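NIF3-related protein (Bacillus cereus, PDB 2GX8) is of unknown function but belongs to the NIF3 family, binds zinc ions at a two-metal site and carries an additional domain thought to be regulatory. Local coordinates at residues T230-A234 against S235-K239; L140-A144 against L145-N149; D79-Q83 against L84-V88; L71-E75 against E76-E80. All blocks are in the same frame, centred on the assembly; numbering follows the deposited sequence.

Interaction 1: residues T230-A234 against S235-K239; sequences TIIPA and SLQRK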
loop_
_atom_site.group_PDB
_atom_site.type_symbol
_atom_site.label_atom_id
_atom_site.label_comp_id
_atom_site.label_asym_id
_atom_site.label_seq_id
_atom_site.Cartn_x
_atom_site.Cartn_y
_atom_site.Cartn_z
ATOM N N THR C 230 -12.457 2.885 -43.429
ATOM C CA THR C 230 -13.587 2.234 -42.788
ATOM C C THR C 230 -13.301 2.174 -41.293
ATOM O O THR C 230 -12.133 2.119 -40.869
ATOM C CB THR C 230 -13.853 0.829 -43.370
ATOM O OG1 THR C 230 -15.196 0.432 -43.078
ATOM C CG2 THR C 230 -12.898 -0.193 -42.835
ATOM N N ILE C 231 -14.363 2.227 -40.502
ATOM C CA ILE C 231 -14.253 2.213 -39.059
ATOM C C ILE C 231 -14.349 0.769 -38.505
ATOM O O ILE C 231 -15.034 -0.087 -39.064
ATOM C CB ILE C 231 -15.324 3.197 -38.439
ATOM C CG1 ILE C 231 -15.089 3.461 -36.938
ATOM C CG2 ILE C 231 -16.757 2.732 -38.737
ATOM C CD1 ILE C 231 -16.010 4.529 -36.341
ATOM N N ILE C 232 -13.615 0.492 -37.434
ATOM C CA ILE C 232 -13.663 -0.817 -36.780
ATOM C C ILE C 232 -13.550 -0.732 -35.269
ATOM O O ILE C 232 -12.991 0.237 -34.745
ATOM C CB ILE C 232 -12.525 -1.809 -37.220
ATOM C CG1 ILE C 232 -11.143 -1.253 -36.889
ATOM C CG2 ILE C 232 -12.654 -2.219 -38.661
ATOM C CD1 ILE C 232 -10.047 -2.287 -37.001
ATOM N N PRO C 233 -14.134 -1.725 -34.569
ATOM C CA PRO C 233 -13.899 -1.865 -33.140
ATOM C C PRO C 233 -12.560 -2.578 -32.994
ATOM O O PRO C 233 -12.282 -3.506 -33.756
ATOM C CB PRO C 233 -15.059 -2.759 -32.659
ATOM C CG PRO C 233 -15.584 -3.448 -33.856
ATOM C CD PRO C 233 -15.090 -2.724 -35.090
ATOM N N ALA C 234 -11.740 -2.145 -32.043
ATOM C CA ALA C 234 -10.427 -2.736 -31.807
ATOM C C ALA C 234 -10.375 -4.284 -31.792
ATOM O O ALA C 234 -9.419 -4.877 -32.284
ATOM C CB ALA C 234 -9.824 -2.161 -30.527
ATOM N N SER C 235 -11.404 -4.928 -31.242
ATOM C CA SER C 235 -11.458 -6.388 -31.175
ATOM C C SER C 235 -11.520 -7.052 -32.563
ATOM O O SER C 235 -11.094 -8.206 -32.722
ATOM C CB SER C 235 -12.646 -6.851 -30.336
ATOM O OG SER C 235 -13.863 -6.690 -31.041
ATOM N N LEU C 236 -12.052 -6.346 -33.561
ATOM C CA LEU C 236 -12.120 -6.906 -34.914
ATOM C C LEU C 236 -10.889 -6.617 -35.768
ATOM O O LEU C 236 -10.823 -7.071 -36.908
ATOM C CB LEU C 236 -13.372 -6.432 -35.673
ATOM C CG LEU C 236 -14.775 -6.954 -35.344
ATOM C CD1 LEU C 236 -15.789 -6.369 -36.331
ATOM C CD2 LEU C 236 -14.843 -8.489 -35.367
ATOM N N GLN C 237 -9.920 -5.880 -35.223
ATOM C CA GLN C 237 -8.721 -5.506 -35.987
ATOM C C GLN C 237 -8.014 -6.693 -36.686
ATOM O O GLN C 237 -7.869 -6.719 -37.917
ATOM C CB GLN C 237 -7.729 -4.671 -35.140
ATOM C CG GLN C 237 -6.564 -4.075 -35.980
ATOM C CD GLN C 237 -5.570 -3.231 -35.196
ATOM O OE1 GLN C 237 -4.373 -3.295 -35.458
ATOM N NE2 GLN C 237 -6.055 -2.429 -34.248
ATOM N N ARG C 238 -7.618 -7.682 -35.905
ATOM C CA ARG C 238 -6.874 -8.814 -36.440
ATOM C C ARG C 238 -7.568 -9.511 -37.629
ATOM O O ARG C 238 -6.973 -9.670 -38.702
ATOM C CB ARG C 238 -6.536 -9.784 -35.305
ATOM C CG ARG C 238 -5.591 -10.880 -35.702
ATOM C CD ARG C 238 -5.165 -11.649 -34.482
ATOM N NE ARG C 238 -4.676 -12.977 -34.826
ATOM C CZ ARG C 238 -5.468 -14.035 -34.956
ATOM N NH1 ARG C 238 -6.780 -13.894 -34.786
ATOM N NH2 ARG C 238 -4.959 -15.230 -35.258
ATOM N N LYS C 239 -8.830 -9.890 -37.430
ATOM C CA LYS C 239 -9.648 -10.534 -38.455
ATOM C C LYS C 239 -9.827 -9.636 -39.689
ATOM O O LYS C 239 -9.658 -10.094 -40.814
ATOM C CB LYS C 239 -11.005 -10.967 -37.866
ATOM C CG LYS C 239 -12.035 -11.350 -38.905
ATOM C CD LYS C 239 -13.296 -11.958 -38.323
ATOM C CE LYS C 239 -14.197 -12.409 -39.465
ATOM N NZ LYS C 239 -15.312 -13.279 -39.016
#

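Interaction 2: residues L140-A144 against L145-N149; sequences LLAEA and LGLQN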
loop_
_atom_site.group_PDB
_atom_site.type_symbol
_atom_site.label_atom_id
_atom_site.label_comp_id
_atom_site.label_asym_id
_atom_site.label_seq_id
_atom_site.Cartn_x
_atom_site.Cartn_y
_atom_site.Cartn_z
ATOM N N LEU C 140 -31.889 -10.598 -20.206
ATOM C CA LEU C 140 -32.789 -11.702 -19.849
ATOM C C LEU C 140 -33.736 -11.315 -18.718
ATOM O O LEU C 140 -34.898 -11.703 -18.730
ATOM C CB LEU C 140 -31.993 -12.962 -19.474
ATOM C CG LEU C 140 -31.253 -13.634 -20.636
ATOM C CD1 LEU C 140 -30.141 -14.560 -20.163
ATOM C CD2 LEU C 140 -32.240 -14.369 -21.555
ATOM N N LEU C 141 -33.252 -10.542 -17.752
ATOM C CA LEU C 141 -34.105 -10.094 -16.647
ATOM C C LEU C 141 -35.020 -8.945 -17.065
ATOM O O LEU C 141 -36.142 -8.853 -16.582
ATOM C CB LEU C 141 -33.269 -9.674 -15.431
ATOM C CG LEU C 141 -32.518 -10.735 -14.638
ATOM C CD1 LEU C 141 -31.476 -10.031 -13.764
ATOM C CD2 LEU C 141 -33.431 -11.638 -13.812
ATOM N N ALA C 142 -34.541 -8.050 -17.930
ATOM C CA ALA C 142 -35.396 -6.970 -18.454
ATOM C C ALA C 142 -36.549 -7.540 -19.261
ATOM O O ALA C 142 -37.673 -7.111 -19.070
ATOM C CB ALA C 142 -34.606 -5.995 -19.292
ATOM N N GLU C 143 -36.273 -8.485 -20.165
ATOM C CA GLU C 143 -37.314 -9.132 -20.971
ATOM C C GLU C 143 -38.311 -9.776 -20.049
ATOM O O GLU C 143 -39.500 -9.576 -20.190
ATOM C CB GLU C 143 -36.759 -10.269 -21.827
ATOM C CG GLU C 143 -35.702 -9.916 -22.878
ATOM C CD GLU C 143 -34.991 -11.181 -23.470
ATOM O OE1 GLU C 143 -35.630 -12.277 -23.513
ATOM O OE2 GLU C 143 -33.795 -11.067 -23.895
ATOM N N ALA C 144 -37.808 -10.556 -19.094
ATOM C CA ALA C 144 -38.642 -11.295 -18.144
ATOM C C ALA C 144 -39.633 -10.375 -17.435
ATOM O O ALA C 144 -40.784 -10.749 -17.201
ATOM C CB ALA C 144 -37.764 -12.023 -17.139
ATOM N N LEU C 145 -39.160 -9.166 -17.118
ATOM C CA LEU C 145 -39.974 -8.140 -16.485
ATOM C C LEU C 145 -40.901 -7.358 -17.442
ATOM O O LEU C 145 -41.774 -6.624 -16.996
ATOM C CB LEU C 145 -39.072 -7.154 -15.749
ATOM C CG LEU C 145 -38.334 -7.666 -14.512
ATOM C CD1 LEU C 145 -37.440 -6.551 -14.005
ATOM C CD2 LEU C 145 -39.276 -8.198 -13.412
ATOM N N GLY C 146 -40.706 -7.498 -18.750
ATOM C CA GLY C 146 -41.497 -6.751 -19.723
ATOM C C GLY C 146 -41.050 -5.295 -19.871
ATOM O O GLY C 146 -41.850 -4.422 -20.200
ATOM N N LEU C 147 -39.775 -5.018 -19.630
ATOM C CA LEU C 147 -39.267 -3.661 -19.760
ATOM C C LEU C 147 -38.985 -3.311 -21.225
ATOM O O LEU C 147 -38.431 -4.124 -21.987
ATOM C CB LEU C 147 -37.998 -3.449 -18.931
ATOM C CG LEU C 147 -37.963 -3.615 -17.416
ATOM C CD1 LEU C 147 -36.737 -2.901 -16.926
ATOM C CD2 LEU C 147 -39.185 -3.033 -16.716
ATOM N N GLN C 148 -39.346 -2.081 -21.590
ATOM C CA GLN C 148 -39.162 -1.541 -22.940
ATOM C C GLN C 148 -38.168 -0.378 -22.984
ATOM O O GLN C 148 -37.889 0.258 -21.957
ATOM C CB GLN C 148 -40.500 -1.102 -23.462
ATOM C CG GLN C 148 -41.421 -2.271 -23.572
ATOM C CD GLN C 148 -42.845 -1.877 -23.438
ATOM O OE1 GLN C 148 -43.264 -0.813 -23.904
ATOM N NE2 GLN C 148 -43.622 -2.733 -22.784
ATOM N N ASN C 149 -37.632 -0.120 -24.177
ATOM C CA ASN C 149 -36.663 0.958 -24.390
ATOM C C ASN C 149 -35.540 0.921 -23.365
ATOM O O ASN C 149 -35.291 1.914 -22.676
ATOM C CB ASN C 149 -37.363 2.335 -24.362
ATOM C CG ASN C 149 -38.394 2.490 -25.453
ATOM O OD1 ASN C 149 -39.437 3.123 -25.256
ATOM N ND2 ASN C 149 -38.116 1.901 -26.618
#

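Interaction 3: residues D79-Q83 against L84-V88; sequences DEAIQ and LGANV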
loop_
_atom_site.group_PDB
_atom_site.type_symbol
_atom_site.label_atom_id
_atom_site.label_comp_id
_atom_site.label_asym_id
_atom_site.label_seq_id
_atom_site.Cartn_x
_atom_site.Cartn_y
_atom_site.Cartn_z
ATOM N N ASP C 79 -23.322 -33.761 -9.720
ATOM C CA ASP C 79 -23.997 -35.062 -9.834
ATOM C C ASP C 79 -24.852 -35.069 -11.100
ATOM O O ASP C 79 -24.978 -36.102 -11.758
ATOM C CB ASP C 79 -24.944 -35.374 -8.657
ATOM C CG ASP C 79 -24.230 -35.645 -7.343
ATOM O OD1 ASP C 79 -23.019 -35.975 -7.325
ATOM O OD2 ASP C 79 -24.922 -35.549 -6.305
ATOM N N GLU C 80 -25.445 -33.917 -11.421
ATOM C CA GLU C 80 -26.326 -33.785 -12.587
ATOM C C GLU C 80 -25.552 -33.922 -13.894
ATOM O O GLU C 80 -26.028 -34.519 -14.860
ATOM C CB GLU C 80 -27.042 -32.444 -12.557
ATOM C CG GLU C 80 -28.140 -32.310 -13.599
ATOM C CD GLU C 80 -28.761 -30.930 -13.623
ATOM O OE1 GLU C 80 -29.965 -30.830 -13.958
ATOM O OE2 GLU C 80 -28.051 -29.953 -13.284
ATOM N N ALA C 81 -24.345 -33.364 -13.897
ATOM C CA ALA C 81 -23.475 -33.408 -15.047
ATOM C C ALA C 81 -23.025 -34.851 -15.311
ATOM O O ALA C 81 -22.820 -35.247 -16.461
ATOM C CB ALA C 81 -22.289 -32.503 -14.825
ATOM N N ILE C 82 -22.891 -35.629 -14.240
ATOM C CA ILE C 82 -22.509 -37.035 -14.336
ATOM C C ILE C 82 -23.685 -37.894 -14.845
ATOM O O ILE C 82 -23.476 -38.870 -15.606
ATOM C CB ILE C 82 -21.941 -37.528 -12.982
ATOM C CG1 ILE C 82 -20.747 -36.671 -12.605
ATOM C CG2 ILE C 82 -21.491 -38.969 -13.033
ATOM C CD1 ILE C 82 -20.206 -36.962 -11.252
ATOM N N GLN C 83 -24.916 -37.535 -14.472
ATOM C CA GLN C 83 -26.078 -38.319 -14.937
ATOM C C GLN C 83 -26.429 -38.025 -16.398
ATOM O O GLN C 83 -27.203 -38.763 -17.026
ATOM C CB GLN C 83 -27.304 -38.112 -14.037
ATOM C CG GLN C 83 -27.174 -38.694 -12.628
ATOM C CD GLN C 83 -27.123 -40.246 -12.577
ATOM O OE1 GLN C 83 -26.476 -40.826 -11.696
ATOM N NE2 GLN C 83 -27.808 -40.913 -13.517
ATOM N N LEU C 84 -25.852 -36.945 -16.924
ATOM C CA LEU C 84 -26.100 -36.495 -18.293
ATOM C C LEU C 84 -24.986 -36.867 -19.268
ATOM O O LEU C 84 -25.232 -36.981 -20.475
ATOM C CB LEU C 84 -26.294 -34.977 -18.314
ATOM C CG LEU C 84 -27.559 -34.387 -17.699
ATOM C CD1 LEU C 84 -27.391 -32.906 -17.581
ATOM C CD2 LEU C 84 -28.794 -34.749 -18.545
ATOM N N GLY C 85 -23.775 -37.069 -18.743
ATOM C CA GLY C 85 -22.598 -37.368 -19.574
ATOM C C GLY C 85 -21.921 -36.065 -20.002
ATOM O O GLY C 85 -21.277 -35.985 -21.049
ATOM N N ALA C 86 -22.070 -35.033 -19.173
ATOM C CA ALA C 86 -21.493 -33.736 -19.472
ATOM C C ALA C 86 -20.099 -33.647 -18.885
ATOM O O ALA C 86 -19.901 -33.792 -17.672
ATOM C CB ALA C 86 -22.376 -32.616 -18.918
ATOM N N ASN C 87 -19.112 -33.390 -19.723
ATOM C CA ASN C 87 -17.772 -33.263 -19.174
ATOM C C ASN C 87 -17.257 -31.830 -19.191
ATOM O O ASN C 87 -16.041 -31.605 -19.136
ATOM C CB ASN C 87 -16.796 -34.250 -19.846
ATOM C CG ASN C 87 -16.709 -34.063 -21.338
ATOM O OD1 ASN C 87 -17.532 -33.383 -21.935
ATOM N ND2 ASN C 87 -15.703 -34.680 -21.956
ATOM N N VAL C 88 -18.192 -30.879 -19.302
ATOM C CA VAL C 88 -17.904 -29.446 -19.256
ATOM C C VAL C 88 -19.105 -28.736 -18.684
ATOM O O VAL C 88 -20.228 -28.866 -19.214
ATOM C CB VAL C 88 -17.655 -28.771 -20.632
ATOM C CG1 VAL C 88 -17.475 -27.260 -20.444
ATOM C CG2 VAL C 88 -16.422 -29.351 -21.376
#

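Interaction 4: residues L71-E75 against E76-E80; sequences LDVTE and EVVDE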
loop_
_atom_site.group_PDB
_atom_site.type_symbol
_atom_site.label_atom_id
_atom_site.label_comp_id
_atom_site.label_asym_id
_atom_site.label_seq_id
_atom_site.Cartn_x
_atom_site.Cartn_y
_atom_site.Cartn_z
ATOM N N LEU C 71 -25.535 -21.892 -12.791
ATOM C CA LEU C 71 -25.327 -20.610 -12.143
ATOM C C LEU C 71 -24.250 -20.853 -11.053
ATOM O O LEU C 71 -23.154 -20.278 -11.095
ATOM C CB LEU C 71 -26.644 -20.046 -11.592
ATOM C CG LEU C 71 -26.553 -18.809 -10.680
ATOM C CD1 LEU C 71 -26.017 -17.634 -11.442
ATOM C CD2 LEU C 71 -27.887 -18.443 -10.054
ATOM N N ASP C 72 -24.546 -21.751 -10.115
ATOM C CA ASP C 72 -23.642 -22.127 -9.040
ATOM C C ASP C 72 -23.205 -23.564 -9.251
ATOM O O ASP C 72 -24.055 -24.411 -9.572
ATOM C CB ASP C 72 -24.408 -22.048 -7.727
ATOM C CG ASP C 72 -24.959 -20.671 -7.482
ATOM O OD1 ASP C 72 -24.128 -19.745 -7.543
ATOM O OD2 ASP C 72 -26.191 -20.498 -7.226
ATOM N N VAL C 73 -21.902 -23.846 -9.105
ATOM C CA VAL C 73 -21.464 -25.222 -9.208
ATOM C C VAL C 73 -21.454 -25.841 -7.830
ATOM O O VAL C 73 -20.453 -25.808 -7.137
ATOM C CB VAL C 73 -20.075 -25.385 -9.846
ATOM C CG1 VAL C 73 -19.729 -26.858 -9.960
ATOM C CG2 VAL C 73 -20.018 -24.712 -11.206
ATOM N N THR C 74 -22.589 -26.374 -7.412
ATOM C CA THR C 74 -22.704 -27.043 -6.109
ATOM C C THR C 74 -22.449 -28.512 -6.395
ATOM O O THR C 74 -22.324 -28.893 -7.557
ATOM C CB THR C 74 -24.121 -26.916 -5.573
ATOM O OG1 THR C 74 -25.018 -27.547 -6.496
ATOM C CG2 THR C 74 -24.508 -25.455 -5.470
ATOM N N GLU C 75 -22.374 -29.350 -5.366
ATOM C CA GLU C 75 -22.125 -30.764 -5.614
ATOM C C GLU C 75 -23.285 -31.445 -6.374
ATOM O O GLU C 75 -23.037 -32.273 -7.257
ATOM C CB GLU C 75 -21.755 -31.523 -4.343
ATOM C CG GLU C 75 -21.026 -32.818 -4.677
ATOM C CD GLU C 75 -20.436 -33.501 -3.479
ATOM O OE1 GLU C 75 -20.600 -32.973 -2.361
ATOM O OE2 GLU C 75 -19.800 -34.566 -3.654
ATOM N N GLU C 76 -24.528 -31.046 -6.065
ATOM C CA GLU C 76 -25.713 -31.613 -6.706
ATOM C C GLU C 76 -25.715 -31.286 -8.187
ATOM O O GLU C 76 -26.237 -32.062 -8.984
ATOM C CB GLU C 76 -27.021 -31.148 -6.050
ATOM C CG GLU C 76 -27.325 -31.695 -4.648
ATOM C CD GLU C 76 -26.486 -31.064 -3.518
ATOM O OE1 GLU C 76 -25.898 -29.973 -3.713
ATOM O OE2 GLU C 76 -26.427 -31.664 -2.413
ATOM N N VAL C 77 -25.149 -30.135 -8.551
ATOM C CA VAL C 77 -25.030 -29.733 -9.970
ATOM C C VAL C 77 -24.012 -30.645 -10.691
ATOM O O VAL C 77 -24.224 -31.033 -11.851
ATOM C CB VAL C 77 -24.658 -28.227 -10.145
ATOM C CG1 VAL C 77 -24.213 -27.926 -11.579
ATOM C CG2 VAL C 77 -25.807 -27.330 -9.745
ATOM N N VAL C 78 -22.926 -30.995 -9.988
ATOM C CA VAL C 78 -21.905 -31.898 -10.518
ATOM C C VAL C 78 -22.504 -33.312 -10.684
ATOM O O VAL C 78 -22.243 -33.974 -11.695
ATOM C CB VAL C 78 -20.581 -31.897 -9.672
ATOM C CG1 VAL C 78 -19.519 -32.746 -10.345
ATOM C CG2 VAL C 78 -20.017 -30.493 -9.525
ATOM N N ASP C 79 -23.322 -33.761 -9.720
ATOM C CA ASP C 79 -23.997 -35.062 -9.834
ATOM C C ASP C 79 -24.852 -35.069 -11.100
ATOM O O ASP C 79 -24.978 -36.102 -11.758
ATOM C CB ASP C 79 -24.944 -35.374 -8.657
ATOM C CG ASP C 79 -24.230 -35.645 -7.343
ATOM O OD1 ASP C 79 -23.019 -35.975 -7.325
ATOM O OD2 ASP C 79 -24.922 -35.549 -6.305
ATOM N N GLU C 80 -25.445 -33.917 -11.421
ATOM C CA GLU C 80 -26.326 -33.785 -12.587
ATOM C C GLU C 80 -25.552 -33.922 -13.894
ATOM O O GLU C 80 -26.028 -34.519 -14.860
ATOM C CB GLU C 80 -27.042 -32.444 -12.557
ATOM C CG GLU C 80 -28.140 -32.310 -13.599
ATOM C CD GLU C 80 -28.761 -30.930 -13.623
ATOM O OE1 GLU C 80 -29.965 -30.830 -13.958
ATOM O OE2 GLU C 80 -28.051 -29.953 -13.284
HETATM O O HOH W 1 -27.530 -27.383 -5.286
#

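Interaction 1: residues T230-A234 against S235-K239
The carbonyl oxygen of Pro-233 takes the shortest bond of this turn, 2.9 Å from Leu-236 N to Pro-233 O. The N-H points fairly well at the oxygen, at 147°, but the donor sits above the carbonyl plane. One residue on, Gln-237 N bonds to Ala-234 O at 3.1 Å. It too comes from above the carbonyl plane, further out than the first. Both bonds reach back three residues, so the chain coils tightly as soon as the strand ends.

Two apolar contacts brace the turn. The pyrrolidine ring of Pro-233 meets the branch of Leu-236, with CG of Pro-233 3.8 Å from CD1 of Leu-236. The two side chains cross at a slant. Leu-236 CB also lies near the Pro-233 carbonyl oxygen, so the same residue pair meets through both backbone and side chain. Ile-232 contributes the second contact. Its CG1 stands between the backbone N and the carbonyl carbon (chi1 61°). This aims CG1 at the helix start, and the extended chi2 carries CD1 there. Ile-232 CD1 rests 3.6 Å from Gln-237 CA, against the root of an extended glutamine side chain.

Outside the turn, Ser-235 N bonds to Glu-159 OE2, and Ile-232 packs on Lys-162 and Val-164 of strand 150-168. The side chain of Gln-237 is about 4 Å from a bound Tris molecule, probably from the crystallisation liquor. The arrangement is two overlapping type I-like beta turns. They lead from strand 221-233, which pairs antiparallel with strand 150-168, into helix 237-247.

Interaction 2: residues L140-A144 against L145-N149
Leu-145 curls back over the last turn of its helix, onto the carbonyl of Leu-141. Its CB lies 3.5 Å from Leu-141 O and almost as near to Ala-142 O. CG comes closer, 3.2 Å from Leu-141 O. CG lies beside the backbone N (chi1 -68°), which keeps the branch over that oxygen. CD1 is the next atom out, still 3.7 Å from Leu-141 O. Beyond the turn, Leu-145 packs on Ser-291 and Leu-292 of helix 281-292.

The same carbonyl accepts the backbone N-H of Leu-145, so Leu-141 O meets both the amide and the side chain of one residue. Two further bonds close the helix. Gly-146 N reaches Glu-143 O at 2.8 Å, from above the carbonyl plane. Leu-147 N reaches Ala-142 O at 3.0 Å and is nearly straight, at 169°. Gly-146 has positive phi (78°), which turns the chain out of the helix. Leu-147 then comes back over the helix end, its CB 4.3 Å from Ala-142 CB. It also packs on Val-310 of strand 306-313. The glycine with positive phi, the two bonds back and the apolar contact across them make a Schellman motif, ending helix 137-145 before strand 150-168.

Interaction 3: residues D79-Q83 against L84-V88
Backbone bonds come first, and Ala-81 O is their focus. Ala-86 N bonds to Ala-81 O at 2.8 Å, with the donor in the carbonyl plane and an N-H angle of 155°. Gly-85 N gives the same oxygen a second, weak bond at 3.1 Å. One residue earlier, Leu-84 N makes only a weak bond to Glu-80 O. Gly-85 has positive phi (89°) and is the first residue to leave the helix. With the Ala-86 bond it forms a glycine C-cap that resembles a Schellman motif. It is not a full one, since Gly-85 N stays 3.6 Å from Ile-82 O.

Packing involves the same two pairs of residues. Ala-81 CB and Ala-86 CB meet at 4.1 Å across the helix end. Leu-84 lies alongside Glu-80, both side chains pointing the same way, and Leu-84 CD1 is 4.1 Å from the CG methylene of Glu-80. With CG anti to the carbonyl carbon (chi1 -70°), the leucine branch lies on the preceding turn. There Leu-84 CG packs closely against a carbonyl, 3.2 Å from Glu-80 O. Glu-80, Ala-81 and Leu-84 all pack on Leu-68 of strand 66-70.

The carboxylate of Glu-80 finds its partners elsewhere. Glu-80 OE2 bonds to Ser-387 OG and Glu-80 OE1 to Gln-388 N.

Glu-80 is thus divided, its aliphatic part in apolar packing and its carboxylate held by two outside donors. These bonds probably stabilise its negative charge. Of the three backbone bonds, only that from Ala-86 N to Ala-81 O is not weak, and it probably does most to fix the helix end.

Interaction 4: residues L71-E75 against E76-E80
Thr-74 and Val-77 cross at about a right angle where helix 75-84 begins. A chi1 of 61° aims the hydroxyl of Thr-74 at the first helix turn. Thr-74 OG1 lies 3.4 Å from Val-77 CG2 and accepts a weak bond from Val-77 N at 3.3 Å. Val-77 CG2 also touches the carbonyl oxygen of Asp-72.

Val-73 and Val-78 meet at a slant, with CG1 of Val-73 3.7 Å from CG2 of Val-78. Helix 108-118 covers Val-78 through Ile-112. The bent side chain of Glu-76 curls back toward the cap. A water bonds to Thr-74 OG1 at 2.8 Å and donates a weak bond to Glu-76 OE1.

Regular helix bonding starts with Val-78 N to Thr-74 O and Asp-79 N to Glu-75 O, the latter 2.9 Å. Glu-75 and Asp-79 both form salt bridges to Lys-115, which probably offsets their like charges. Asp-72 OD1 bonds to ND1 of His-93, a zinc ligand, so Asp-72 is second-shell to the metal. Thr-74 is the N-cap of helix 75-84, with a weak side-chain capping bond. The same loop carries Asp-72, whose side chain lies about 7 Å from a zinc ion of the dimetal site.

How the interactions relate
From the N terminus, interaction 4 comes first, where the loop after strand 66-70 enters helix 75-84. Interaction 3 overlaps it at Asp-79 and Glu-80 and ends the same helix ahead of strand 88-91. Together they span one beta-alpha-beta crossover between parallel strands. Interaction 2 follows in series and ends helix 137-145 before strand 150-168. Its nearest atoms are about 10 Å from those of interaction 4. Interaction 1 comes last, between strand 221-233 and helix 237-247. It lies on the opposite side of the chain's centre from interactions 3 and 4. None encloses another. All four are local corners where helices begin or end.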